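Chloride intracellular channel exc-4 (Caenorhabditis elegans, PDB 2YV9) may insert into membranes to form chloride channels and is required to regulate the lumen size of the growing excretory canal in the worm. Local coordinates at residues 27-30 with 31-35; 152-155 with 156-159; 182-186 with 187-191; 274-277 with 278-281. One frame throughout, in Å; residues are numbered along the deposited sequence.

Contact 1 of 4, residues 27-30 with 31-35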
ATOM      1  N   SER A  27       4.478  12.120 -12.811  1.00 26.73           N
ATOM      2  CA  SER A  27       5.116  13.362 -12.446  1.00 28.93           C
ATOM      3  C   SER A  27       4.079  14.462 -12.302  1.00 27.03           C
ATOM      4  O   SER A  27       3.172  14.540 -13.114  1.00 26.26           O
ATOM      5  CB  SER A  27       6.066  13.784 -13.549  1.00 29.28           C
ATOM      6  OG  SER A  27       6.420  15.153 -13.405  1.00 28.83           O
ATOM      7  N   GLY A  28       4.221  15.311 -11.294  1.00 27.08           N
ATOM      8  CA  GLY A  28       3.349  16.486 -11.166  1.00 29.62           C
ATOM      9  C   GLY A  28       3.776  17.638 -12.070  1.00 31.95           C
ATOM     10  O   GLY A  28       3.138  18.711 -12.061  1.00 33.41           O
ATOM     11  N   ILE A  29       4.829  17.467 -12.855  1.00 27.27           N
ATOM     12  CA  ILE A  29       5.259  18.559 -13.786  1.00 25.92           C
ATOM     13  C   ILE A  29       4.632  18.252 -15.140  1.00 38.57           C
ATOM     14  O   ILE A  29       3.982  19.117 -15.759  1.00 35.13           O
ATOM     15  CB  ILE A  29       6.825  18.627 -13.925  1.00 31.63           C
ATOM     16  CG1 ILE A  29       7.493  18.995 -12.602  1.00 31.03           C
ATOM     17  CG2 ILE A  29       7.269  19.632 -14.999  1.00 31.66           C
ATOM     18  CD1 ILE A  29       9.031  18.920 -12.679  1.00 33.99           C
ATOM     19  N   ASP A  30       4.860  17.030 -15.613  1.00 30.47           N
ATOM     20  CA  ASP A  30       4.296  16.533 -16.875  1.00 27.46           C
ATOM     21  C   ASP A  30       3.740  15.142 -16.650  1.00 34.27           C
ATOM     22  O   ASP A  30       4.485  14.186 -16.475  1.00 32.91           O
ATOM     23  CB  ASP A  30       5.349  16.481 -17.934  1.00 27.40           C
ATOM     24  CG  ASP A  30       4.822  16.006 -19.289  1.00 37.45           C
ATOM     25  OD1 ASP A  30       3.687  15.504 -19.378  1.00 35.45           O
ATOM     26  OD2 ASP A  30       5.582  16.145 -20.264  1.00 43.24           O
ATOM     27  N   ALA A  31       2.423  15.018 -16.672  1.00 35.51           N
ATOM     28  CA  ALA A  31       1.773  13.744 -16.301  1.00 30.34           C
ATOM     29  C   ALA A  31       2.043  12.587 -17.255  1.00 26.36           C
ATOM     30  O   ALA A  31       1.658  11.449 -16.939  1.00 31.03           O
ATOM     31  CB  ALA A  31       0.252  13.928 -16.120  1.00 36.10           C
ATOM     32  N   ARG A  32       2.652  12.845 -18.409  1.00 27.11           N
ATOM     33  CA  ARG A  32       3.049  11.792 -19.331  1.00 29.84           C
ATOM     34  C   ARG A  32       4.332  11.095 -18.860  1.00 31.91           C
ATOM     35  O   ARG A  32       4.648  10.025 -19.354  1.00 33.75           O
ATOM     36  CB  ARG A  32       3.266  12.339 -20.721  1.00 37.51           C
ATOM     37  CG  ARG A  32       1.978  12.992 -21.280  1.00 35.46           C
ATOM     38  CD  ARG A  32       2.236  13.755 -22.570  1.00 46.64           C
ATOM     39  NE  ARG A  32       3.256  14.800 -22.424  1.00 48.46           N
ATOM     40  CZ  ARG A  32       3.516  15.744 -23.328  1.00 58.33           C
ATOM     41  NH1 ARG A  32       2.825  15.810 -24.462  1.00 60.10           N
ATOM     42  NH2 ARG A  32       4.472  16.636 -23.092  1.00 55.87           N
ATOM     43  N   ARG A  33       5.074  11.745 -17.956  1.00 28.97           N
ATOM     44  CA  ARG A  33       6.326  11.169 -17.411  1.00 23.77           C
ATOM     45  C   ARG A  33       6.026  10.405 -16.086  1.00 21.84           C
ATOM     46  O   ARG A  33       5.207  10.807 -15.251  1.00 27.74           O
ATOM     47  CB  ARG A  33       7.356  12.249 -17.115  1.00 29.28           C
ATOM     48  CG  ARG A  33       7.751  13.150 -18.297  1.00 29.97           C
ATOM     49  CD  ARG A  33       9.136  13.809 -18.112  1.00 29.34           C
ATOM     50  NE  ARG A  33       9.203  14.708 -16.960  1.00 26.38           N
ATOM     51  CZ  ARG A  33       9.328  16.039 -16.974  1.00 30.67           C
ATOM     52  NH1 ARG A  33       9.373  16.707 -18.114  1.00 32.78           N
ATOM     53  NH2 ARG A  33       9.400  16.713 -15.839  1.00 31.38           N
ATOM     54  N   ILE A  34       6.756   9.315 -15.871  1.00 22.05           N
ATOM     55  CA  ILE A  34       6.654   8.526 -14.646  1.00 26.60           C
ATOM     56  C   ILE A  34       7.126   9.371 -13.464  1.00 26.65           C
ATOM     57  O   ILE A  34       8.035  10.153 -13.594  1.00 25.24           O
ATOM     58  CB  ILE A  34       7.455   7.213 -14.740  1.00 27.22           C
ATOM     59  CG1 ILE A  34       8.980   7.469 -14.873  1.00 28.38           C
ATOM     60  CG2 ILE A  34       6.983   6.399 -15.968  1.00 27.20           C
ATOM     61  CD1 ILE A  34       9.817   6.200 -14.634  1.00 27.17           C
ATOM     62  N   GLY A  35       6.477   9.216 -12.315  1.00 21.31           N
ATOM     63  CA  GLY A  35       6.869   9.912 -11.117  1.00 22.05           C
ATOM     64  C   GLY A  35       7.868   9.152 -10.304  1.00 23.50           C
ATOM     65  O   GLY A  35       8.458   8.169 -10.773  1.00 23.18           O
TER
HETATM   66  O   HOH W   1       8.439  15.966 -20.876  1.00 38.75           O

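Contact 2 of 4, residues 152-155 with 156-159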
ATOM      1  N   ASP A 152      28.578  23.928   7.475  1.00 31.66           N
ATOM      2  CA  ASP A 152      28.222  25.022   8.405  1.00 36.23           C
ATOM      3  C   ASP A 152      27.014  24.762   9.300  1.00 40.14           C
ATOM      4  O   ASP A 152      26.567  25.671  10.004  1.00 38.53           O
ATOM      5  CB  ASP A 152      27.971  26.322   7.636  1.00 31.20           C
ATOM      6  CG  ASP A 152      29.151  26.731   6.793  1.00 34.24           C
ATOM      7  OD1 ASP A 152      30.283  26.432   7.218  1.00 36.48           O
ATOM      8  OD2 ASP A 152      28.941  27.348   5.717  1.00 34.45           O
ATOM      9  N   LEU A 153      26.470  23.551   9.300  1.00 33.55           N
ATOM     10  CA  LEU A 153      25.221  23.319  10.005  1.00 30.75           C
ATOM     11  C   LEU A 153      25.454  23.145  11.483  1.00 30.47           C
ATOM     12  O   LEU A 153      26.445  22.528  11.865  1.00 32.64           O
ATOM     13  CB  LEU A 153      24.528  22.054   9.487  1.00 25.34           C
ATOM     14  CG  LEU A 153      23.959  22.169   8.081  1.00 28.41           C
ATOM     15  CD1 LEU A 153      23.511  20.812   7.592  1.00 26.62           C
ATOM     16  CD2 LEU A 153      22.779  23.201   8.083  1.00 27.50           C
ATOM     17  N   PRO A 154      24.519  23.645  12.318  1.00 41.19           N
ATOM     18  CA  PRO A 154      24.642  23.449  13.764  1.00 35.06           C
ATOM     19  C   PRO A 154      24.393  21.987  14.134  1.00 34.58           C
ATOM     20  O   PRO A 154      23.743  21.260  13.374  1.00 31.71           O
ATOM     21  CB  PRO A 154      23.537  24.351  14.328  1.00 42.80           C
ATOM     22  CG  PRO A 154      22.497  24.350  13.256  1.00 33.76           C
ATOM     23  CD  PRO A 154      23.269  24.353  11.969  1.00 33.43           C
ATOM     24  N   ALA A 155      24.870  21.539  15.299  1.00 30.86           N
ATOM     25  CA  ALA A 155      24.857  20.113  15.592  1.00 37.26           C
ATOM     26  C   ALA A 155      23.500  19.413  15.488  1.00 27.55           C
ATOM     27  O   ALA A 155      23.434  18.262  15.060  1.00 32.85           O
ATOM     28  CB  ALA A 155      25.472  19.846  16.960  1.00 38.18           C
ATOM     29  N   GLN A 156      22.408  20.088  15.878  1.00 28.25           N
ATOM     30  CA  GLN A 156      21.098  19.424  15.906  1.00 30.20           C
ATOM     31  C   GLN A 156      20.487  19.195  14.509  1.00 24.71           C
ATOM     32  O   GLN A 156      19.567  18.367  14.384  1.00 31.94           O
ATOM     33  CB  GLN A 156      20.093  20.169  16.794  1.00 39.90           C
ATOM     34  CG  GLN A 156      19.428  21.403  16.153  1.00 37.11           C
ATOM     35  CD  GLN A 156      20.351  22.594  16.006  1.00 29.35           C
ATOM     36  OE1 GLN A 156      21.533  22.522  16.314  1.00 40.27           O
ATOM     37  NE2 GLN A 156      19.811  23.719  15.513  1.00 40.25           N
ATOM     38  N   ILE A 157      21.047  19.852  13.497  1.00 33.66           N
ATOM     39  CA  ILE A 157      20.689  19.575  12.114  1.00 25.62           C
ATOM     40  C   ILE A 157      21.705  18.611  11.479  1.00 21.14           C
ATOM     41  O   ILE A 157      21.328  17.662  10.796  1.00 29.99           O
ATOM     42  CB  ILE A 157      20.571  20.850  11.322  1.00 36.10           C
ATOM     43  CG1 ILE A 157      19.529  21.744  12.008  1.00 40.30           C
ATOM     44  CG2 ILE A 157      20.123  20.584   9.858  1.00 25.68           C
ATOM     45  CD1 ILE A 157      19.547  22.985  11.511  1.00 29.14           C
ATOM     46  N   LYS A 158      22.985  18.891  11.722  1.00 26.54           N
ATOM     47  CA  LYS A 158      24.038  18.088  11.089  1.00 28.83           C
ATOM     48  C   LYS A 158      24.045  16.633  11.543  1.00 22.55           C
ATOM     49  O   LYS A 158      24.412  15.726  10.742  1.00 27.26           O
ATOM     50  CB  LYS A 158      25.406  18.690  11.327  1.00 26.92           C
ATOM     51  CG  LYS A 158      26.449  18.089  10.357  1.00 31.70           C
ATOM     52  CD  LYS A 158      27.707  18.867  10.328  1.00 33.57           C
ATOM     53  CE  LYS A 158      28.687  18.287   9.341  1.00 28.96           C
ATOM     54  NZ  LYS A 158      29.142  16.903   9.700  1.00 38.96           N
ATOM     55  N   VAL A 159      23.578  16.353  12.759  1.00 28.58           N
ATOM     56  CA  VAL A 159      23.497  14.965  13.237  1.00 31.15           C
ATOM     57  C   VAL A 159      22.703  14.035  12.295  1.00 23.64           C
ATOM     58  O   VAL A 159      23.107  12.906  12.082  1.00 26.33           O
ATOM     59  CB  VAL A 159      22.991  14.819  14.717  1.00 39.98           C
ATOM     60  CG1 VAL A 159      21.601  15.372  14.905  1.00 30.16           C
ATOM     61  CG2 VAL A 159      23.037  13.333  15.163  1.00 34.43           C
TER

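Contact 3 of 4, residues 182-186 with 187-191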
ATOM      1  N   TYR A 182      24.650  -7.906  -6.131  1.00 23.27           N
ATOM      2  CA  TYR A 182      23.439  -7.352  -5.512  1.00 26.33           C
ATOM      3  C   TYR A 182      23.571  -7.453  -3.988  1.00 29.38           C
ATOM      4  O   TYR A 182      24.595  -7.922  -3.494  1.00 34.07           O
ATOM      5  CB  TYR A 182      22.160  -8.005  -6.124  1.00 25.74           C
ATOM      6  CG  TYR A 182      21.995  -7.648  -7.616  1.00 28.01           C
ATOM      7  CD1 TYR A 182      21.378  -6.438  -7.998  1.00 25.37           C
ATOM      8  CD2 TYR A 182      22.468  -8.472  -8.616  1.00 29.01           C
ATOM      9  CE1 TYR A 182      21.256  -6.075  -9.330  1.00 24.53           C
ATOM     10  CE2 TYR A 182      22.350  -8.120  -9.966  1.00 22.14           C
ATOM     11  CZ  TYR A 182      21.737  -6.902 -10.317  1.00 29.49           C
ATOM     12  OH  TYR A 182      21.592  -6.532 -11.634  1.00 32.15           O
ATOM     13  N   LEU A 183      22.582  -6.984  -3.223  1.00 22.83           N
ATOM     14  CA  LEU A 183      22.714  -6.844  -1.803  1.00 22.69           C
ATOM     15  C   LEU A 183      22.859  -8.194  -1.126  1.00 29.00           C
ATOM     16  O   LEU A 183      23.603  -8.308  -0.156  1.00 31.05           O
ATOM     17  CB  LEU A 183      21.516  -6.071  -1.212  1.00 25.56           C
ATOM     18  CG  LEU A 183      21.598  -5.571   0.218  1.00 29.58           C
ATOM     19  CD1 LEU A 183      22.737  -4.598   0.422  1.00 28.40           C
ATOM     20  CD2 LEU A 183      20.280  -4.913   0.612  1.00 30.00           C
ATOM     21  N   LEU A 184      22.156  -9.197  -1.633  1.00 26.20           N
ATOM     22  CA  LEU A 184      22.167 -10.545  -1.005  1.00 35.11           C
ATOM     23  C   LEU A 184      22.923 -11.625  -1.737  1.00 35.11           C
ATOM     24  O   LEU A 184      23.100 -12.735  -1.200  1.00 37.79           O
ATOM     25  CB  LEU A 184      20.742 -11.025  -0.858  1.00 33.42           C
ATOM     26  CG  LEU A 184      19.994 -10.583   0.388  1.00 30.40           C
ATOM     27  CD1 LEU A 184      19.965  -9.061   0.572  1.00 34.47           C
ATOM     28  CD2 LEU A 184      18.592 -11.236   0.343  1.00 31.21           C
ATOM     29  N   GLY A 185      23.333 -11.359  -2.964  1.00 24.08           N
ATOM     30  CA  GLY A 185      23.964 -12.359  -3.785  1.00 26.09           C
ATOM     31  C   GLY A 185      24.066 -11.907  -5.215  1.00 27.67           C
ATOM     32  O   GLY A 185      24.110 -10.676  -5.483  1.00 28.26           O
ATOM     33  N   ASN A 186      24.128 -12.883  -6.122  1.00 30.65           N
ATOM     34  CA  ASN A 186      24.351 -12.615  -7.536  1.00 27.58           C
ATOM     35  C   ASN A 186      23.099 -12.180  -8.302  1.00 30.13           C
ATOM     36  O   ASN A 186      23.211 -11.762  -9.462  1.00 33.29           O
ATOM     37  CB  ASN A 186      24.911 -13.867  -8.190  1.00 36.57           C
ATOM     38  CG  ASN A 186      25.514 -13.595  -9.545  1.00 52.52           C
ATOM     39  OD1 ASN A 186      25.114 -14.190 -10.556  1.00 62.05           O
ATOM     40  ND2 ASN A 186      26.483 -12.686  -9.579  1.00 41.50           N
ATOM     41  N   SER A 187      21.929 -12.291  -7.673  1.00 30.16           N
ATOM     42  CA  SER A 187      20.644 -12.084  -8.316  1.00 26.76           C
ATOM     43  C   SER A 187      19.930 -10.906  -7.652  1.00 24.19           C
ATOM     44  O   SER A 187      20.021 -10.710  -6.420  1.00 26.85           O
ATOM     45  CB  SER A 187      19.743 -13.296  -8.166  1.00 33.50           C
ATOM     46  OG  SER A 187      20.070 -14.271  -9.119  1.00 33.01           O
ATOM     47  N   MET A 188      19.234 -10.147  -8.470  1.00 22.30           N
ATOM     48  CA  MET A 188      18.426  -9.027  -7.951  1.00 20.41           C
ATOM     49  C   MET A 188      17.295  -9.582  -7.108  1.00 23.66           C
ATOM     50  O   MET A 188      16.641 -10.530  -7.514  1.00 27.80           O
ATOM     51  CB  MET A 188      17.839  -8.222  -9.108  1.00 22.57           C
ATOM     52  CG  MET A 188      17.189  -6.905  -8.654  1.00 25.10           C
ATOM     53  SD  MET A 188      16.401  -5.993 -10.004  1.00 26.30           S
ATOM     54  CE  MET A 188      14.929  -6.965 -10.239  1.00 27.51           C
ATOM     55  N   THR A 189      17.046  -8.982  -5.930  1.00 20.79           N
ATOM     56  CA  THR A 189      15.967  -9.390  -5.071  1.00 19.69           C
ATOM     57  C   THR A 189      15.090  -8.179  -4.744  1.00 20.08           C
ATOM     58  O   THR A 189      15.423  -7.057  -5.105  1.00 24.31           O
ATOM     59  CB  THR A 189      16.471 -10.006  -3.734  1.00 23.12           C
ATOM     60  OG1 THR A 189      17.191  -9.034  -2.940  1.00 23.59           O
ATOM     61  CG2 THR A 189      17.350 -11.260  -3.995  1.00 25.10           C
ATOM     62  N   GLU A 190      14.010  -8.420  -3.991  1.00 19.91           N
ATOM     63  CA  GLU A 190      13.128  -7.328  -3.572  1.00 19.98           C
ATOM     64  C   GLU A 190      13.889  -6.242  -2.787  1.00 24.53           C
ATOM     65  O   GLU A 190      13.594  -5.039  -2.914  1.00 22.97           O
ATOM     66  CB  GLU A 190      11.904  -7.847  -2.823  1.00 24.60           C
ATOM     67  CG  GLU A 190      12.037  -7.948  -1.270  1.00 26.05           C
ATOM     68  CD  GLU A 190      12.641  -9.231  -0.805  1.00 33.20           C
ATOM     69  OE1 GLU A 190      12.440  -9.578   0.402  1.00 27.20           O
ATOM     70  OE2 GLU A 190      13.320  -9.883  -1.624  1.00 30.87           O
ATOM     71  N   TYR A 191      14.925  -6.626  -2.035  1.00 21.46           N
ATOM     72  CA  TYR A 191      15.697  -5.650  -1.294  1.00 24.06           C
ATOM     73  C   TYR A 191      16.432  -4.662  -2.200  1.00 21.86           C
ATOM     74  O   TYR A 191      16.537  -3.493  -1.865  1.00 22.74           O
ATOM     75  CB  TYR A 191      16.616  -6.311  -0.323  1.00 23.92           C
ATOM     76  CG  TYR A 191      15.846  -7.113   0.708  1.00 22.52           C
ATOM     77  CD1 TYR A 191      14.954  -6.511   1.555  1.00 27.77           C
ATOM     78  CD2 TYR A 191      16.070  -8.487   0.852  1.00 24.96           C
ATOM     79  CE1 TYR A 191      14.269  -7.226   2.518  1.00 30.86           C
ATOM     80  CE2 TYR A 191      15.351  -9.230   1.784  1.00 23.59           C
ATOM     81  CZ  TYR A 191      14.474  -8.581   2.653  1.00 27.96           C
ATOM     82  OH  TYR A 191      13.760  -9.246   3.637  1.00 33.00           O
TER
HETATM   83  O   HOH W   2      20.016  -9.164  -3.734  1.00 32.20           O

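Contact 4 of 4, residues 274-277 with 278-281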
ATOM      1  N   LYS A 274      36.882   9.487  -9.660  1.00 27.73           N
ATOM      2  CA  LYS A 274      37.884   8.821  -8.804  1.00 30.12           C
ATOM      3  C   LYS A 274      37.272   7.566  -8.229  1.00 28.47           C
ATOM      4  O   LYS A 274      37.960   6.570  -8.005  1.00 33.95           O
ATOM      5  CB  LYS A 274      38.323   9.744  -7.677  1.00 34.40           C
ATOM      6  CG  LYS A 274      39.408   9.170  -6.745  1.00 54.64           C
ATOM      7  CD  LYS A 274      40.584   8.551  -7.503  1.00 54.50           C
ATOM      8  CE  LYS A 274      41.730   8.216  -6.564  1.00 59.92           C
ATOM      9  NZ  LYS A 274      42.904   7.754  -7.357  1.00 72.44           N
ATOM     10  N   VAL A 275      35.967   7.594  -8.020  1.00 27.10           N
ATOM     11  CA  VAL A 275      35.246   6.408  -7.496  1.00 29.92           C
ATOM     12  C   VAL A 275      35.213   5.302  -8.544  1.00 34.51           C
ATOM     13  O   VAL A 275      35.381   4.129  -8.237  1.00 32.29           O
ATOM     14  CB  VAL A 275      33.821   6.760  -7.086  1.00 30.06           C
ATOM     15  CG1 VAL A 275      33.018   5.480  -6.710  1.00 30.11           C
ATOM     16  CG2 VAL A 275      33.822   7.780  -5.949  1.00 30.93           C
ATOM     17  N   LEU A 276      35.024   5.665  -9.808  1.00 27.38           N
ATOM     18  CA  LEU A 276      34.988   4.676 -10.872  1.00 27.35           C
ATOM     19  C   LEU A 276      36.365   4.015 -11.011  1.00 33.03           C
ATOM     20  O   LEU A 276      36.468   2.805 -11.156  1.00 35.00           O
ATOM     21  CB  LEU A 276      34.505   5.309 -12.182  1.00 36.13           C
ATOM     22  CG  LEU A 276      34.103   4.348 -13.311  1.00 39.12           C
ATOM     23  CD1 LEU A 276      33.233   3.196 -12.832  1.00 39.32           C
ATOM     24  CD2 LEU A 276      33.410   5.097 -14.454  1.00 40.98           C
ATOM     25  N   SER A 277      37.407   4.826 -10.864  1.00 38.98           N
ATOM     26  CA  SER A 277      38.772   4.309 -10.874  1.00 43.76           C
ATOM     27  C   SER A 277      38.977   3.344  -9.714  1.00 29.36           C
ATOM     28  O   SER A 277      39.496   2.241  -9.938  1.00 44.00           O
ATOM     29  CB  SER A 277      39.779   5.447 -10.817  1.00 50.09           C
ATOM     30  OG  SER A 277      39.678   6.252 -11.988  1.00 42.32           O
ATOM     31  N   ASP A 278      38.563   3.746  -8.502  1.00 37.48           N
ATOM     32  CA  ASP A 278      38.667   2.914  -7.296  1.00 37.03           C
ATOM     33  C   ASP A 278      37.951   1.583  -7.531  1.00 45.83           C
ATOM     34  O   ASP A 278      38.463   0.510  -7.160  1.00 38.00           O
ATOM     35  CB  ASP A 278      38.077   3.619  -6.059  1.00 43.25           C
ATOM     36  CG  ASP A 278      38.908   4.819  -5.591  1.00 48.93           C
ATOM     37  OD1 ASP A 278      40.061   4.989  -6.043  1.00 47.44           O
ATOM     38  OD2 ASP A 278      38.405   5.604  -4.755  1.00 47.15           O
ATOM     39  N   ILE A 279      36.775   1.642  -8.160  1.00 30.84           N
ATOM     40  CA  ILE A 279      36.021   0.409  -8.474  1.00 34.88           C
ATOM     41  C   ILE A 279      36.791  -0.504  -9.421  1.00 30.53           C
ATOM     42  O   ILE A 279      36.854  -1.725  -9.204  1.00 42.54           O
ATOM     43  CB  ILE A 279      34.649   0.745  -9.093  1.00 32.19           C
ATOM     44  CG1 ILE A 279      33.712   1.247  -7.999  1.00 38.61           C
ATOM     45  CG2 ILE A 279      34.000  -0.453  -9.833  1.00 30.98           C
ATOM     46  CD1 ILE A 279      32.623   1.990  -8.550  1.00 28.59           C
ATOM     47  N   ARG A 280      37.337   0.083 -10.485  1.00 38.69           N
ATOM     48  CA  ARG A 280      38.146  -0.639 -11.468  1.00 49.60           C
ATOM     49  C   ARG A 280      39.399  -1.243 -10.828  1.00 47.74           C
ATOM     50  O   ARG A 280      39.757  -2.383 -11.135  1.00 63.54           O
ATOM     51  CB  ARG A 280      38.546   0.279 -12.634  1.00 49.30           C
ATOM     52  CG  ARG A 280      37.377   0.716 -13.522  1.00 70.77           C
ATOM     53  CD  ARG A 280      37.829   1.491 -14.775  1.00 76.97           C
ATOM     54  NE  ARG A 280      38.392   2.818 -14.486  1.00 88.14           N
ATOM     55  CZ  ARG A 280      39.686   3.088 -14.278  1.00 93.35           C
ATOM     56  NH1 ARG A 280      40.617   2.133 -14.301  1.00 93.22           N
ATOM     57  NH2 ARG A 280      40.055   4.341 -14.031  1.00 91.69           N
ATOM     58  N   VAL A 281      40.038  -0.514  -9.908  1.00 39.03           N
ATOM     59  CA  VAL A 281      41.298  -0.994  -9.323  1.00 51.89           C
ATOM     60  C   VAL A 281      41.091  -2.047  -8.233  1.00 68.95           C
ATOM     61  O   VAL A 281      42.066  -2.577  -7.686  1.00 75.33           O
ATOM     62  CB  VAL A 281      42.191   0.156  -8.779  1.00 39.50           C
ATOM     63  CG1 VAL A 281      42.294   1.280  -9.807  1.00 51.29           C
ATOM     64  CG2 VAL A 281      41.701   0.659  -7.431  1.00 58.15           C
TER

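Contact 1 of 4, residues 27-30 with 31-35
Ser-27 meets Arg-33 through the backbone: Ser-27 N donates to Arg-33 O at 2.9 Å in an almost straight bond (177°). Ser-27 OG, anti to the backbone N (chi1 164°), accepts the amide hydrogens of Ile-29, with N at 2.9 Å from Ser-27 OG, and of Asp-30, so that an ST turn and an ST motif share one oxygen. The same hydroxyl also bonds to Asp-243 of helix 241-251. Ile-29 lies against the end of Arg-33, its CG2 3.7 Å from Arg-33 NH2 and its CD1 at the edge of the guanidinium. This excursion belongs to the connection from strand 19-25 to helix 38-52 in the thioredoxin-like N-terminal domain, and a type I beta turn from Asp-30 to Arg-33 folds it back, closed by Arg-33 N on Asp-30 O (2.9 Å). Asp-30 OD1 takes Arg-32 N from above the carboxylate plane at 3.0 Å and Arg-32 NE on the syn lone pair, while Asp-30 OD2 receives Arg-32 NH2 at 3.1 Å, a side-on salt bridge with the carboxylate and guanidinium planes 43° apart. Asp-30 CB sits over one face of the Arg-33 guanidinium, and a water links Asp-30 OD2 to Arg-33 NH1. Replacing Asp-30 with an alanine would probably leave the Arg-32 guanidinium free to swing and its backbone N-H without this acceptor. Arg-33 NE forms a salt bridge with Asp-243, the same carboxylate that Ser-27 OG meets.

Contact 2 of 4, residues 152-155 with 156-159
Leu-153 and Ile-157 cross at about a right angle, with both leucine methyls against one branch: CD1 and CD2 of Leu-153 each lie 4.1 Å from Ile-157 CG2. The other isoleucine branch serves Pro-154. With CG1 anti to the carbonyl carbon (chi1 -57°), Ile-157 CD1 reaches the proline ring and rests 3.7 Å from Pro-154 CG, so each branch serves one of two successive residues. Against the same ring lies the amide of Gln-156, whose chain bends at chi2 (-72°) and folds back toward the start of the helix. Its NE2 is 3.6 Å from Pro-154 CG, and its OE1 is 3.4 Å from Pro-154 CB, a van der Waals contact with the ring. Leu-153 CB also touches Lys-158 CB at 3.9 Å; the lysine chain then leads away, and NZ bonds to Asn-162. Phe-140 of helix 117-140 packs against Leu-153, Pro-154 and Ile-157, which ties this apolar patch to the preceding helix. Pro-154 O accepts from both Ile-157 N and Lys-158 N, the latter at 3.0 Å. Val-159 N goes to Ala-155 O, continuing the helix bonds. Proline at the N-cap, its carbonyl opening the bonding and its ring covered by residues of the first turn, marks the start of helix 155-178 in the all-helical C-terminal domain of this GST-fold protein.

Contact 3 of 4, residues 182-186 with 187-191
A water is held by three groups: Leu-184 N donates to it at 3.0 Å, it donates to Ser-187 O, and it accepts from Thr-189 OG1 at 2.9 Å. It bridges the two limbs of the loop that leads into helix 190-210 of the GST-like C-terminal domain, where Thr-189 is the N-cap. Thr-189 OG1, placed between the backbone N and carbonyl carbon (chi1 64°), also accepts a weak capping bond from Tyr-191 N at 3.4 Å. On one limb, Tyr-182 N is bonded to Gly-185 O, tightening the bend. The Tyr-182 ring lies across the other limb: Met-188 N sits over one face, offset toward the rim, and Met-188 CB makes a CH-pi contact 4.1 Å from the ring centroid, only 14° off the normal. Tyr-182 OH is hydrogen-bonded to Thr-231. A serine in place of Tyr-182 would probably open a gap over the Met-188 backbone and leave Thr-231 without its phenolic partner. Met-188 itself continues to Met-45 and Ala-49 of helix 38-52, so the loop reaches the N-terminal domain. Deeper in, Leu-183 and Tyr-191 cross at about a right angle, Leu-183 CD2 meeting Tyr-191 CB at 4.0 Å. The Tyr-191 hydroxyl bonds to Glu-120 and to the backbone of Asp-116. Leu-184 comes to the same ring at its edge, CD2 lying near the ring plane, 3.8 Å from Tyr-191 CD2.

Contact 4 of 4, residues 274-277 with 278-281
Lys-274 O accepts Asp-278 N at 2.9 Å, the first of four successive i to i+4 backbone bonds; Val-275 O with Ile-279 N, Leu-276 O with Arg-280 N and Ser-277 O with Val-281 N follow. The last of these measures 2.8 Å between Ser-277 O and Val-281 N. On the polar side, Arg-280 doubles back along the helix, its chain bent at chi3 (-68°). One guanidinium face lies over Ser-277 CA, and Arg-280 NH2 stands 2.8 Å from Ser-277 OG. That hydroxyl is bonded to the carbonyl of Glu-273, one turn earlier. In the other direction, Lys-274 bends at chi2 (48°) and passes its CE 3.7 Å from Asp-278 OD1. The lysine NZ remains 4.2 Å from that oxygen, too long for a salt bridge but near enough for a probable mild electrostatic attraction. The apolar side is carried by Ile-279. Its CD1 touches Val-275 CG1 at 4.0 Å, the two side chains meeting at a slant, and Leu-276 CD1 approaches the same methyl more loosely at 4.5 Å. Hydrophobic residues thus gather on one flank of this short amphipathic helix, with charged and hydroxyl groups on another. The apolar flank faces helix 219-228, where Val-275 packs on Trp-222, Leu-276 on Leu-226 and Ile-279 on Thr-219, while Leu-284 and Ala-285 of the chain's modelled end touch Ile-279.

In the fold
The four contacts come in series along the chain, and none touches another. Contact 1 lies in the thioredoxin-like N-terminal domain, between strand 19-25 and helix 38-52; the others belong to the helical C-terminal part. Contacts 2 and 3 mark the starts of the consecutive helices 155-178 and 190-210, yet their centres are about 35 Å apart. Contacts 3 and 4 are the closest pair, about 22 Å between centres, with contact 4 on helix 273-280. Contacts 1 and 3 lie on opposite sides of the chain's centre, and both reach across domains: 27-35 to helix 241-251, 187-191 to helix 38-52, part of the region predicted to enter the membrane.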